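Local coordinates for C3-degrading proteinase (CppA protein) (PDB 3E0R), which probably acts as a proteinase that degrades complement component C3, a host defence protein, at residues 10-15 and 199-204; 75-80 and 151-156; 165-170 and 231-236; 226-231 and 238-243. All coordinates share one frame; numbering follows the deposited sequence.

Contact 1 of 4, residues 10-15 and 199-204; sequences VRIIPT and LKFLVN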
loop_
_atom_site.group_PDB
_atom_site.type_symbol
_atom_site.label_atom_id
_atom_site.label_comp_id
_atom_site.label_asym_id
_atom_site.label_seq_id
_atom_site.Cartn_x
_atom_site.Cartn_y
_atom_site.Cartn_z
ATOM N N VAL A 10 -5.315 -10.279 10.470
ATOM C CA VAL A 10 -6.143 -9.199 10.952
ATOM C C VAL A 10 -5.986 -7.926 10.051
ATOM O O VAL A 10 -6.977 -7.289 9.711
ATOM C CB VAL A 10 -5.761 -8.888 12.443
ATOM C CG1 VAL A 10 -6.201 -7.485 12.856
ATOM C CG2 VAL A 10 -6.346 -9.956 13.349
ATOM N N ARG A 11 -4.748 -7.609 9.650
ATOM C CA ARG A 11 -4.476 -6.502 8.762
ATOM C C ARG A 11 -3.165 -6.693 7.998
ATOM O O ARG A 11 -2.228 -7.229 8.515
ATOM C CB ARG A 11 -4.400 -5.219 9.570
ATOM C CG ARG A 11 -4.481 -3.941 8.711
ATOM C CD ARG A 11 -5.008 -2.739 9.555
ATOM N NE ARG A 11 -3.975 -2.208 10.425
ATOM C CZ ARG A 11 -3.894 -2.378 11.761
ATOM N NH1 ARG A 11 -2.860 -1.813 12.398
ATOM N NH2 ARG A 11 -4.810 -3.057 12.464
ATOM N N ILE A 12 -3.123 -6.231 6.748
ATOM C CA ILE A 12 -1.906 -6.223 5.930
ATOM C C ILE A 12 -1.462 -4.787 5.724
ATOM O O ILE A 12 -2.265 -3.916 5.280
ATOM C CB ILE A 12 -2.098 -6.960 4.574
ATOM C CG1 ILE A 12 -2.772 -8.339 4.800
ATOM C CG2 ILE A 12 -0.734 -7.130 3.847
ATOM C CD1 ILE A 12 -3.055 -9.133 3.519
ATOM N N ILE A 13 -0.198 -4.510 6.101
ATOM C CA ILE A 13 0.418 -3.178 5.927
ATOM C C ILE A 13 1.625 -3.230 4.930
ATOM O O ILE A 13 2.661 -3.861 5.202
ATOM C CB ILE A 13 0.842 -2.560 7.256
ATOM C CG1 ILE A 13 -0.335 -2.550 8.255
ATOM C CG2 ILE A 13 1.322 -1.132 7.106
ATOM C CD1 ILE A 13 0.092 -2.883 9.639
ATOM N N PRO A 14 1.457 -2.580 3.757
ATOM C CA PRO A 14 2.523 -2.429 2.787
ATOM C C PRO A 14 3.497 -1.351 3.230
ATOM O O PRO A 14 3.109 -0.425 3.970
ATOM C CB PRO A 14 1.799 -2.003 1.539
ATOM C CG PRO A 14 0.537 -1.302 2.072
ATOM C CD PRO A 14 0.188 -1.931 3.339
ATOM N N THR A 15 4.774 -1.578 2.889
ATOM C CA THR A 15 5.850 -0.608 2.996
ATOM C C THR A 15 6.282 -0.333 1.576
ATOM O O THR A 15 6.681 -1.255 0.843
ATOM C CB THR A 15 7.107 -1.109 3.788
ATOM O OG1 THR A 15 6.749 -1.397 5.158
ATOM C CG2 THR A 15 8.273 -0.050 3.704
ATOM N N LEU A 199 5.533 -6.473 3.027
ATOM C CA LEU A 199 4.149 -6.606 3.508
ATOM C C LEU A 199 4.228 -7.050 4.972
ATOM O O LEU A 199 4.932 -8.000 5.278
ATOM C CB LEU A 199 3.415 -7.635 2.654
ATOM C CG LEU A 199 3.229 -7.169 1.203
ATOM C CD1 LEU A 199 3.022 -8.283 0.199
ATOM C CD2 LEU A 199 2.053 -6.208 1.156
ATOM N N LYS A 200 3.577 -6.335 5.882
ATOM C CA LYS A 200 3.484 -6.782 7.260
ATOM C C LYS A 200 2.112 -7.368 7.555
ATOM O O LYS A 200 1.103 -6.767 7.235
ATOM C CB LYS A 200 3.756 -5.636 8.210
ATOM C CG LYS A 200 3.834 -6.081 9.632
ATOM C CD LYS A 200 3.593 -5.042 10.626
ATOM C CE LYS A 200 4.857 -4.393 11.052
ATOM N NZ LYS A 200 6.039 -5.032 10.455
ATOM N N PHE A 201 2.082 -8.558 8.145
ATOM C CA PHE A 201 0.851 -9.234 8.487
ATOM C C PHE A 201 0.671 -9.222 9.998
ATOM O O PHE A 201 1.478 -9.800 10.741
ATOM C CB PHE A 201 0.866 -10.672 7.958
ATOM C CG PHE A 201 1.151 -10.754 6.499
ATOM C CD1 PHE A 201 0.139 -10.952 5.594
ATOM C CD2 PHE A 201 2.447 -10.651 6.030
ATOM C CE1 PHE A 201 0.409 -11.005 4.249
ATOM C CE2 PHE A 201 2.722 -10.726 4.721
ATOM C CZ PHE A 201 1.686 -10.873 3.808
ATOM N N LEU A 202 -0.360 -8.526 10.447
ATOM C CA LEU A 202 -0.775 -8.595 11.826
ATOM C C LEU A 202 -1.784 -9.745 11.966
ATOM O O LEU A 202 -2.759 -9.827 11.210
ATOM C CB LEU A 202 -1.360 -7.268 12.276
ATOM C CG LEU A 202 -0.478 -6.021 12.232
ATOM C CD1 LEU A 202 -1.195 -4.888 12.974
ATOM C CD2 LEU A 202 0.879 -6.240 12.866
ATOM N N VAL A 203 -1.537 -10.623 12.928
ATOM C CA VAL A 203 -2.213 -11.928 13.064
ATOM C C VAL A 203 -2.759 -12.048 14.469
ATOM O O VAL A 203 -2.244 -11.393 15.378
ATOM C CB VAL A 203 -1.269 -13.174 12.765
ATOM C CG1 VAL A 203 -0.847 -13.207 11.316
ATOM C CG2 VAL A 203 -0.026 -13.181 13.660
ATOM N N ASN A 204 -3.841 -12.823 14.604
ATOM C CA ASN A 204 -4.503 -13.134 15.877
ATOM C C ASN A 204 -3.533 -13.706 16.952
ATOM O O ASN A 204 -3.425 -13.182 18.066
ATOM C CB ASN A 204 -5.680 -14.138 15.631
ATOM C CG ASN A 204 -5.176 -15.498 15.036
ATOM O OD1 ASN A 204 -4.148 -15.515 14.308
ATOM N ND2 ASN A 204 -5.832 -16.636 15.407
#

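Contact 2 of 4, residues 75-80 and 151-156; sequences ARLIVK and FEISME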
loop_
_atom_site.group_PDB
_atom_site.type_symbol
_atom_site.label_atom_id
_atom_site.label_comp_id
_atom_site.label_asym_id
_atom_site.label_seq_id
_atom_site.Cartn_x
_atom_site.Cartn_y
_atom_site.Cartn_z
ATOM N N ALA A 75 1.294 -2.755 -8.518
ATOM C CA ALA A 75 0.499 -2.381 -9.673
ATOM C C ALA A 75 -0.348 -1.136 -9.300
ATOM O O ALA A 75 -0.189 -0.089 -9.919
ATOM C CB ALA A 75 -0.370 -3.575 -10.151
ATOM N N ARG A 76 -1.177 -1.235 -8.261
ATOM C CA ARG A 76 -1.922 -0.078 -7.725
ATOM C C ARG A 76 -2.153 -0.204 -6.217
ATOM O O ARG A 76 -2.430 -1.277 -5.756
ATOM C CB ARG A 76 -3.301 0.026 -8.368
ATOM C CG ARG A 76 -3.390 0.758 -9.698
ATOM C CD ARG A 76 -4.805 1.296 -9.937
ATOM N NE ARG A 76 -5.773 0.206 -9.879
ATOM C CZ ARG A 76 -7.058 0.288 -10.268
ATOM N NH1 ARG A 76 -7.583 1.409 -10.724
ATOM N NH2 ARG A 76 -7.842 -0.768 -10.182
ATOM N N LEU A 77 -2.060 0.897 -5.474
ATOM C CA LEU A 77 -2.549 0.984 -4.101
ATOM C C LEU A 77 -3.953 1.466 -4.132
ATOM O O LEU A 77 -4.239 2.469 -4.765
ATOM C CB LEU A 77 -1.738 1.987 -3.280
ATOM C CG LEU A 77 -1.818 1.905 -1.726
ATOM C CD1 LEU A 77 -1.120 0.675 -1.165
ATOM C CD2 LEU A 77 -1.229 3.206 -1.127
ATOM N N ILE A 78 -4.828 0.784 -3.408
ATOM C CA ILE A 78 -6.265 1.078 -3.380
ATOM C C ILE A 78 -6.652 1.537 -1.982
ATOM O O ILE A 78 -6.400 0.882 -0.996
ATOM C CB ILE A 78 -7.092 -0.110 -3.871
ATOM C CG1 ILE A 78 -6.545 -0.602 -5.226
ATOM C CG2 ILE A 78 -8.608 0.254 -3.992
ATOM C CD1 ILE A 78 -7.164 -1.854 -5.685
ATOM N N VAL A 79 -7.187 2.741 -1.918
ATOM C CA VAL A 79 -7.559 3.382 -0.651
ATOM C C VAL A 79 -9.056 3.533 -0.695
ATOM O O VAL A 79 -9.574 4.316 -1.454
ATOM C CB VAL A 79 -6.859 4.731 -0.482
ATOM C CG1 VAL A 79 -7.228 5.380 0.853
ATOM C CG2 VAL A 79 -5.304 4.559 -0.637
ATOM N N LYS A 80 -9.736 2.692 0.050
ATOM C CA LYS A 80 -11.182 2.721 0.132
ATOM C C LYS A 80 -11.552 3.594 1.281
ATOM O O LYS A 80 -11.288 3.226 2.416
ATOM C CB LYS A 80 -11.725 1.331 0.401
ATOM C CG LYS A 80 -13.277 1.264 0.625
ATOM C CD LYS A 80 -13.670 -0.168 1.064
ATOM C CE LYS A 80 -15.152 -0.409 0.931
ATOM N NZ LYS A 80 -15.838 0.890 0.990
ATOM N N PHE A 151 -10.156 4.957 6.373
ATOM C CA PHE A 151 -9.882 4.275 5.106
ATOM C C PHE A 151 -9.224 2.898 5.357
ATOM O O PHE A 151 -8.712 2.606 6.443
ATOM C CB PHE A 151 -9.050 5.162 4.124
ATOM C CG PHE A 151 -7.613 5.380 4.534
ATOM C CD1 PHE A 151 -6.631 4.442 4.237
ATOM C CD2 PHE A 151 -7.226 6.519 5.212
ATOM C CE1 PHE A 151 -5.329 4.607 4.630
ATOM C CE2 PHE A 151 -5.903 6.704 5.623
ATOM C CZ PHE A 151 -4.969 5.748 5.338
ATOM N N GLU A 152 -9.226 2.078 4.294
ATOM C CA GLU A 152 -8.754 0.699 4.302
ATOM C C GLU A 152 -7.874 0.603 3.074
ATOM O O GLU A 152 -8.273 1.019 1.996
ATOM C CB GLU A 152 -9.954 -0.264 4.193
ATOM C CG GLU A 152 -9.896 -1.500 5.015
ATOM C CD GLU A 152 -11.037 -1.605 6.110
ATOM O OE1 GLU A 152 -12.179 -2.029 5.735
ATOM O OE2 GLU A 152 -10.786 -1.309 7.339
ATOM N N ILE A 153 -6.682 0.040 3.238
ATOM C CA ILE A 153 -5.733 -0.172 2.159
ATOM C C ILE A 153 -5.927 -1.555 1.596
ATOM O O ILE A 153 -6.056 -2.529 2.311
ATOM C CB ILE A 153 -4.248 -0.057 2.629
ATOM C CG1 ILE A 153 -3.956 1.329 3.170
ATOM C CG2 ILE A 153 -3.198 -0.425 1.503
ATOM C CD1 ILE A 153 -4.186 2.396 2.323
ATOM N N SER A 154 -5.952 -1.649 0.285
ATOM C CA SER A 154 -5.694 -2.945 -0.342
ATOM C C SER A 154 -4.752 -2.669 -1.495
ATOM O O SER A 154 -4.303 -1.521 -1.680
ATOM C CB SER A 154 -7.009 -3.608 -0.754
ATOM O OG SER A 154 -7.736 -2.837 -1.665
HETATM N N MSE A 155 -4.430 -3.690 -2.274
HETATM C CA MSE A 155 -3.517 -3.446 -3.402
HETATM C C MSE A 155 -3.603 -4.459 -4.532
HETATM O O MSE A 155 -4.031 -5.604 -4.341
HETATM C CB MSE A 155 -2.088 -3.426 -2.859
HETATM C CG MSE A 155 -1.624 -4.777 -2.439
HETATM SE SE MSE A 155 -0.264 -4.628 -1.110
HETATM C CE MSE A 155 -1.441 -4.619 0.474
ATOM N N GLU A 156 -3.168 -4.033 -5.704
ATOM C CA GLU A 156 -2.952 -4.940 -6.801
ATOM C C GLU A 156 -1.451 -5.091 -6.944
ATOM O O GLU A 156 -0.736 -4.090 -6.887
ATOM C CB GLU A 156 -3.569 -4.410 -8.069
ATOM C CG GLU A 156 -5.052 -4.528 -8.093
ATOM C CD GLU A 156 -5.735 -3.488 -8.945
ATOM O OE1 GLU A 156 -5.077 -2.756 -9.717
ATOM O OE2 GLU A 156 -6.973 -3.432 -8.860
#

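Contact 3 of 4, residues 165-170 and 231-236; sequences SFLESS and GKDRNN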
loop_
_atom_site.group_PDB
_atom_site.type_symbol
_atom_site.label_atom_id
_atom_site.label_comp_id
_atom_site.label_asym_id
_atom_site.label_seq_id
_atom_site.Cartn_x
_atom_site.Cartn_y
_atom_site.Cartn_z
ATOM N N SER A 165 3.706 -16.849 -5.558
ATOM C CA SER A 165 3.850 -16.251 -4.263
ATOM C C SER A 165 3.645 -17.330 -3.194
ATOM O O SER A 165 2.864 -18.272 -3.367
ATOM C CB SER A 165 2.851 -15.117 -4.066
ATOM O OG SER A 165 2.855 -14.684 -2.720
ATOM N N PHE A 166 4.378 -17.168 -2.103
ATOM C CA PHE A 166 4.122 -17.863 -0.866
ATOM C C PHE A 166 2.752 -17.498 -0.290
ATOM O O PHE A 166 2.210 -18.261 0.516
ATOM C CB PHE A 166 5.224 -17.554 0.178
ATOM C CG PHE A 166 6.442 -18.415 0.044
ATOM C CD1 PHE A 166 6.397 -19.761 0.372
ATOM C CD2 PHE A 166 7.635 -17.888 -0.400
ATOM C CE1 PHE A 166 7.534 -20.565 0.255
ATOM C CE2 PHE A 166 8.760 -18.681 -0.523
ATOM C CZ PHE A 166 8.710 -20.019 -0.188
ATOM N N LEU A 167 2.216 -16.340 -0.690
ATOM C CA LEU A 167 0.899 -15.888 -0.257
ATOM C C LEU A 167 -0.258 -16.663 -0.940
ATOM O O LEU A 167 -0.384 -16.715 -2.183
ATOM C CB LEU A 167 0.799 -14.380 -0.468
ATOM C CG LEU A 167 1.863 -13.577 0.314
ATOM C CD1 LEU A 167 1.621 -12.033 0.175
ATOM C CD2 LEU A 167 1.980 -14.032 1.830
ATOM N N GLU A 168 -1.071 -17.319 -0.115
ATOM C CA GLU A 168 -2.223 -18.069 -0.618
ATOM C C GLU A 168 -3.417 -17.139 -0.714
ATOM O O GLU A 168 -3.596 -16.273 0.142
ATOM C CB GLU A 168 -2.574 -19.267 0.281
ATOM C CG GLU A 168 -1.484 -20.336 0.440
ATOM C CD GLU A 168 -0.901 -20.783 -0.895
ATOM O OE1 GLU A 168 -1.605 -20.660 -1.927
ATOM O OE2 GLU A 168 0.266 -21.238 -0.922
ATOM N N SER A 169 -4.219 -17.313 -1.764
ATOM C CA SER A 169 -5.538 -16.647 -1.897
ATOM C C SER A 169 -6.447 -16.873 -0.672
ATOM O O SER A 169 -7.296 -16.023 -0.336
ATOM C CB SER A 169 -6.266 -17.166 -3.158
ATOM O OG SER A 169 -5.587 -16.761 -4.343
ATOM N N SER A 170 -6.278 -18.041 -0.043
ATOM C CA SER A 170 -6.987 -18.399 1.188
ATOM C C SER A 170 -6.724 -17.335 2.250
ATOM O O SER A 170 -7.668 -16.813 2.857
ATOM C CB SER A 170 -6.515 -19.771 1.711
ATOM O OG SER A 170 -5.887 -20.534 0.695
ATOM N N GLY A 231 9.988 -13.503 6.766
ATOM C CA GLY A 231 10.274 -14.312 5.589
ATOM C C GLY A 231 10.399 -13.434 4.365
ATOM O O GLY A 231 10.275 -12.202 4.414
ATOM N N LYS A 232 10.633 -14.078 3.242
ATOM C CA LYS A 232 10.891 -13.378 1.992
ATOM C C LYS A 232 10.180 -14.144 0.897
ATOM O O LYS A 232 10.219 -15.372 0.876
ATOM C CB LYS A 232 12.390 -13.345 1.709
ATOM C CG LYS A 232 12.819 -12.255 0.751
ATOM C CD LYS A 232 14.331 -12.161 0.781
ATOM C CE LYS A 232 14.822 -10.848 0.308
ATOM N NZ LYS A 232 16.098 -10.451 1.003
ATOM N N ASP A 233 9.509 -13.413 0.021
ATOM C CA ASP A 233 8.698 -14.011 -1.013
ATOM C C ASP A 233 9.584 -14.191 -2.230
ATOM O O ASP A 233 10.666 -13.600 -2.319
ATOM C CB ASP A 233 7.471 -13.140 -1.329
ATOM C CG ASP A 233 6.358 -13.914 -2.053
ATOM O OD1 ASP A 233 6.467 -15.144 -2.214
ATOM O OD2 ASP A 233 5.355 -13.292 -2.452
ATOM N N ARG A 234 9.126 -15.035 -3.141
ATOM C CA ARG A 234 9.846 -15.373 -4.359
ATOM C C ARG A 234 10.140 -14.171 -5.283
ATOM O O ARG A 234 11.059 -14.217 -6.115
ATOM C CB ARG A 234 9.062 -16.453 -5.119
ATOM C CG ARG A 234 8.678 -17.693 -4.255
ATOM C CD ARG A 234 8.675 -18.971 -5.069
ATOM N NE ARG A 234 8.600 -20.174 -4.234
ATOM C CZ ARG A 234 7.482 -20.629 -3.657
ATOM N NH1 ARG A 234 6.315 -19.988 -3.788
ATOM N NH2 ARG A 234 7.525 -21.733 -2.927
ATOM N N ASN A 235 9.369 -13.100 -5.134
ATOM C CA ASN A 235 9.669 -11.843 -5.782
ATOM C C ASN A 235 10.527 -10.868 -4.948
ATOM O O ASN A 235 10.696 -9.689 -5.295
ATOM C CB ASN A 235 8.350 -11.180 -6.198
ATOM C CG ASN A 235 7.487 -10.730 -5.011
ATOM O OD1 ASN A 235 7.858 -10.849 -3.841
ATOM N ND2 ASN A 235 6.342 -10.175 -5.334
ATOM N N ASN A 236 11.042 -11.361 -3.828
ATOM C CA ASN A 236 11.899 -10.592 -2.926
ATOM C C ASN A 236 11.276 -9.443 -2.081
ATOM O O ASN A 236 11.989 -8.712 -1.424
ATOM C CB ASN A 236 13.210 -10.185 -3.628
ATOM C CG ASN A 236 14.074 -11.391 -3.934
ATOM O OD1 ASN A 236 14.230 -12.260 -3.079
ATOM N ND2 ASN A 236 14.527 -11.516 -5.177
HETATM O O HOH W 1 3.599 -21.303 -3.001
#

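Contact 4 of 4, residues 226-231 and 238-243; sequences EKFFLG and ELWFEE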
loop_
_atom_site.group_PDB
_atom_site.type_symbol
_atom_site.label_atom_id
_atom_site.label_comp_id
_atom_site.label_asym_id
_atom_site.label_seq_id
_atom_site.Cartn_x
_atom_site.Cartn_y
_atom_site.Cartn_z
ATOM N N GLU A 226 11.491 -13.383 19.715
ATOM C CA GLU A 226 10.473 -14.252 19.117
ATOM C C GLU A 226 9.182 -13.503 18.805
ATOM O O GLU A 226 8.134 -14.159 18.673
ATOM C CB GLU A 226 10.136 -15.485 20.015
ATOM C CG GLU A 226 11.337 -16.384 20.352
ATOM C CD GLU A 226 10.982 -17.460 21.356
ATOM O OE1 GLU A 226 10.658 -17.118 22.521
ATOM O OE2 GLU A 226 11.053 -18.636 21.000
ATOM N N LYS A 227 9.250 -12.162 18.704
ATOM C CA LYS A 227 8.063 -11.302 18.564
ATOM C C LYS A 227 7.572 -11.208 17.163
ATOM O O LYS A 227 6.462 -10.747 16.929
ATOM C CB LYS A 227 8.292 -9.886 19.094
ATOM C CG LYS A 227 8.353 -9.824 20.603
ATOM C CD LYS A 227 8.940 -8.520 21.089
ATOM C CE LYS A 227 9.151 -8.549 22.620
ATOM N NZ LYS A 227 10.030 -7.410 23.082
ATOM N N PHE A 228 8.388 -11.653 16.220
ATOM C CA PHE A 228 7.922 -11.758 14.842
ATOM C C PHE A 228 8.723 -12.776 14.068
ATOM O O PHE A 228 9.748 -13.325 14.533
ATOM C CB PHE A 228 7.927 -10.356 14.150
ATOM C CG PHE A 228 9.299 -9.756 14.037
ATOM C CD1 PHE A 228 10.087 -10.007 12.933
ATOM C CD2 PHE A 228 9.809 -8.979 15.043
ATOM C CE1 PHE A 228 11.383 -9.499 12.850
ATOM C CE2 PHE A 228 11.091 -8.459 14.959
ATOM C CZ PHE A 228 11.868 -8.707 13.875
ATOM N N PHE A 229 8.236 -13.002 12.859
ATOM C CA PHE A 229 8.853 -13.874 11.880
ATOM C C PHE A 229 8.948 -13.046 10.612
ATOM O O PHE A 229 7.969 -12.417 10.179
ATOM C CB PHE A 229 7.989 -15.146 11.693
ATOM C CG PHE A 229 8.514 -16.087 10.636
ATOM C CD1 PHE A 229 9.300 -17.165 10.983
ATOM C CD2 PHE A 229 8.267 -15.835 9.296
ATOM C CE1 PHE A 229 9.792 -17.987 10.003
ATOM C CE2 PHE A 229 8.737 -16.670 8.346
ATOM C CZ PHE A 229 9.515 -17.724 8.673
ATOM N N LEU A 230 10.162 -12.955 10.089
ATOM C CA LEU A 230 10.419 -12.301 8.827
ATOM C C LEU A 230 10.852 -13.326 7.768
ATOM O O LEU A 230 11.934 -13.947 7.857
ATOM C CB LEU A 230 11.508 -11.241 9.013
ATOM C CG LEU A 230 12.039 -10.411 7.837
ATOM C CD1 LEU A 230 10.909 -9.678 7.105
ATOM C CD2 LEU A 230 13.146 -9.429 8.360
ATOM N N GLY A 231 9.988 -13.503 6.766
ATOM C CA GLY A 231 10.274 -14.312 5.589
ATOM C C GLY A 231 10.399 -13.434 4.365
ATOM O O GLY A 231 10.275 -12.202 4.414
ATOM N N GLU A 238 9.793 -8.734 1.343
ATOM C CA GLU A 238 9.765 -9.214 2.691
ATOM C C GLU A 238 8.371 -9.384 3.267
ATOM O O GLU A 238 7.492 -8.557 3.053
ATOM C CB GLU A 238 10.580 -8.250 3.567
ATOM C CG GLU A 238 12.074 -8.351 3.238
ATOM C CD GLU A 238 12.912 -7.494 4.143
ATOM O OE1 GLU A 238 12.280 -6.726 4.907
ATOM O OE2 GLU A 238 14.176 -7.583 4.083
ATOM N N LEU A 239 8.181 -10.460 4.025
ATOM C CA LEU A 239 6.859 -10.829 4.591
ATOM C C LEU A 239 7.036 -10.943 6.073
ATOM O O LEU A 239 7.644 -11.888 6.543
ATOM C CB LEU A 239 6.347 -12.147 3.995
ATOM C CG LEU A 239 6.262 -12.202 2.458
ATOM C CD1 LEU A 239 6.029 -13.632 2.025
ATOM C CD2 LEU A 239 5.238 -11.181 1.860
ATOM N N TRP A 240 6.523 -9.957 6.803
ATOM C CA TRP A 240 6.713 -9.874 8.243
ATOM C C TRP A 240 5.391 -10.239 8.920
ATOM O O TRP A 240 4.328 -9.676 8.608
ATOM C CB TRP A 240 7.191 -8.470 8.569
ATOM C CG TRP A 240 7.362 -8.018 10.048
ATOM C CD1 TRP A 240 6.401 -8.031 11.046
ATOM C CD2 TRP A 240 8.517 -7.353 10.617
ATOM N NE1 TRP A 240 6.891 -7.415 12.182
ATOM C CE2 TRP A 240 8.182 -7.002 11.951
ATOM C CE3 TRP A 240 9.775 -6.978 10.103
ATOM C CZ2 TRP A 240 9.077 -6.325 12.807
ATOM C CZ3 TRP A 240 10.693 -6.320 10.949
ATOM C CH2 TRP A 240 10.330 -6.005 12.307
ATOM N N PHE A 241 5.474 -11.184 9.868
ATOM C CA PHE A 241 4.322 -11.589 10.680
ATOM C C PHE A 241 4.554 -11.308 12.178
ATOM O O PHE A 241 5.608 -11.665 12.731
ATOM C CB PHE A 241 4.039 -13.096 10.508
ATOM C CG PHE A 241 3.898 -13.553 9.086
ATOM C CD1 PHE A 241 2.676 -13.853 8.565
ATOM C CD2 PHE A 241 5.001 -13.745 8.289
ATOM C CE1 PHE A 241 2.552 -14.284 7.251
ATOM C CE2 PHE A 241 4.883 -14.191 6.967
ATOM C CZ PHE A 241 3.673 -14.439 6.455
ATOM N N GLU A 242 3.565 -10.676 12.821
ATOM C CA GLU A 242 3.560 -10.462 14.253
ATOM C C GLU A 242 2.107 -10.417 14.798
ATOM O O GLU A 242 1.157 -10.278 14.038
ATOM C CB GLU A 242 4.364 -9.213 14.633
ATOM C CG GLU A 242 3.870 -7.893 14.111
ATOM C CD GLU A 242 4.629 -6.666 14.720
ATOM O OE1 GLU A 242 3.948 -5.619 14.976
ATOM O OE2 GLU A 242 5.885 -6.730 14.920
ATOM N N GLU A 243 1.945 -10.603 16.098
ATOM C CA GLU A 243 0.652 -10.349 16.721
ATOM C C GLU A 243 0.253 -8.891 16.758
ATOM O O GLU A 243 1.078 -7.998 16.892
ATOM C CB GLU A 243 0.554 -10.910 18.152
ATOM C CG GLU A 243 0.046 -12.320 18.203
ATOM C CD GLU A 243 0.408 -13.009 19.496
ATOM O OE1 GLU A 243 0.264 -12.340 20.554
ATOM O OE2 GLU A 243 0.832 -14.203 19.461
HETATM O O HOH W 2 4.006 -10.953 17.909
HETATM O O HOH W 3 7.340 -7.490 16.858
#

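Contact 1 of 4, residues 10-15 and 199-204
R11 to P14 run antiparallel to L199 to L202, their axes 159° apart, and join the N-terminal and C-terminal family regions of CppA, both of the glyoxalase clan, inside one mixed sheet. I13 and K200 exchange two backbone bonds, K200 N to I13 O at 2.7 Å. At the far end V10 and R11 both face L202, a classic beta bulge: V10 N gives L202 O a 2.7 Å bond, while that from R11 N is weak. Apolar residues suit the buried face of I12, F201 and L199: I12 lies alongside F201, CG1 to ring CD1 4.0 Å, and its CG2 meets L199 CD2. The face of R11, I13 and L202 is more mixed. There I13 CD1 touches L202 CD1 at 4.1 Å. R11 and L202 lie side by side, pointing the same way; arginine suits this partly exposed place, its NE bonding to E53 O while the guanidinium end makes the touch. L202 CD1 lies over one face of the R11 guanidinium, 3.5 Å from NH1.

Contact 2 of 4, residues 75-80 and 151-156
R76 and E156 face each other across antiparallel strands 75-80 and 151-156, neighbours in a mixed sheet that come from the N-terminal and C-terminal family regions, and form a two-pronged salt bridge. The guanidinium presents its NE side: NE reaches OE1 of E156 at 3.0 Å from above the carboxylate plane, and NH2 meets OE2 at 3.1 Å on the syn side, nearly straight at 171°. A bend at chi3 (-57°) swings NE out of line with the rest of the arginine chain. Backbone bonds pair I78 with S154 and K80 with E152. A75 and R76 form a classic beta bulge opposite E156, both their N-H groups approaching E156 O from one face. Apolar contacts occupy the buried side, where L77 CD1 meets I153 CG2 at 3.6 Å. V79 splits its branches, CG1 touching F151 CD1 and CG2 touching I153 CD1; a beta-branched residue suits such a double contact. E156 and E110, on R76 NH1, share one guanidinium, which probably favours their ionised forms and limits its rotation.

Contact 3 of 4, residues 165-170 and 231-236
The turn that follows strand 228-232 receives the loop leading into helix 169-172, and D233 with R234 meets S165 with F166 there. D233 grips the loop with both carboxylate oxygens: OD2 takes the hydroxyl of S165 OG at 2.9 Å, and OD1 takes the backbone N of F166, also at 2.9 Å and nearly straight at 173°. Both donors come on the syn side, somewhat out of the carboxylate plane. CG of D233 lies anti to the backbone N (chi1 -161°), and from there both oxygens meet the loop. S165 OG does double duty, for it also accepts L167 N at 2.7 Å and so forms an ST turn; a small hydroxyl residue can both donate and accept in this buried spot. D233 itself opens a type I beta turn ending at N236, whose N bonds to D233 O. Next to it R234 lays its guanidinium flat on the F166 ring, planes 20° apart, a cation-pi stack with CZ 3.9 Å from the ring centroid and NH2 nearest CE1 and CZ. The chain of R234 crosses F166 at about a right angle. Its NH1 bonds to E164 O, and a water links the same nitrogen to S165 O near the guanidinium plane. L167 packs on L199, F201 and L239 of the sheet.

Contact 4 of 4, residues 226-231 and 238-243
F228 and W240 stack face to face on one side of the beta hairpin made by strands 228-232 and 238-243. The F228 ring lies on the six-membered ring of the indole, centroids 3.8 Å apart and planes only 9° from parallel, with W240 CZ2 over the phenyl centre. The CG of F228 sits between the backbone N and the carbonyl carbon (chi1 63°), a crowded position from which the ring starts. F228 CB lies over the five-membered ring, off-centre. Broad flat residues suit this partly exposed face, for each covers much of the other. L230 shares that face; its CD1 meets E238 CB at 3.8 Å and touches W240 CB. On the other, buried face F229 and F241 lie side by side, CD2 to CD2 at 4.0 Å, and F241 also stacks on F201 of the adjoining strand. G231 opposite L239 carries no CB, which F229 CE2 would crowd. Backbone bonds join F229 to F241 and G231 to L239 in both directions, F241 N to F229 O almost straight at 176°. The indole is fixed further from within its own strand: W240 NE1 donates to E242 OE2 at 3.0 Å, in the ring plane but from above the carboxylate plane.

Contacts 1 and 4 lie in the same mixed sheet, centres about 9 Å apart, because strands 196-203 and 238-243 are neighbours in it. Contact 2 belongs to a second mixed sheet, its centre about 13 Å from that of contact 1, and the two sheets pack where P14 and L199 meet L77, I153 and M155. Contact 3 borders the first sheet, shares G231 with contact 4 and packs L167 on F201. Along the chain contact 2 is nested within the loop closed by contact 1, contact 3 crosses contacts 1 and 4, and contact 4 opens after contact 1 closes. Contacts 1 and 2 each pair N-terminal with C-terminal family segments, so both sheets combine strands from the two regions.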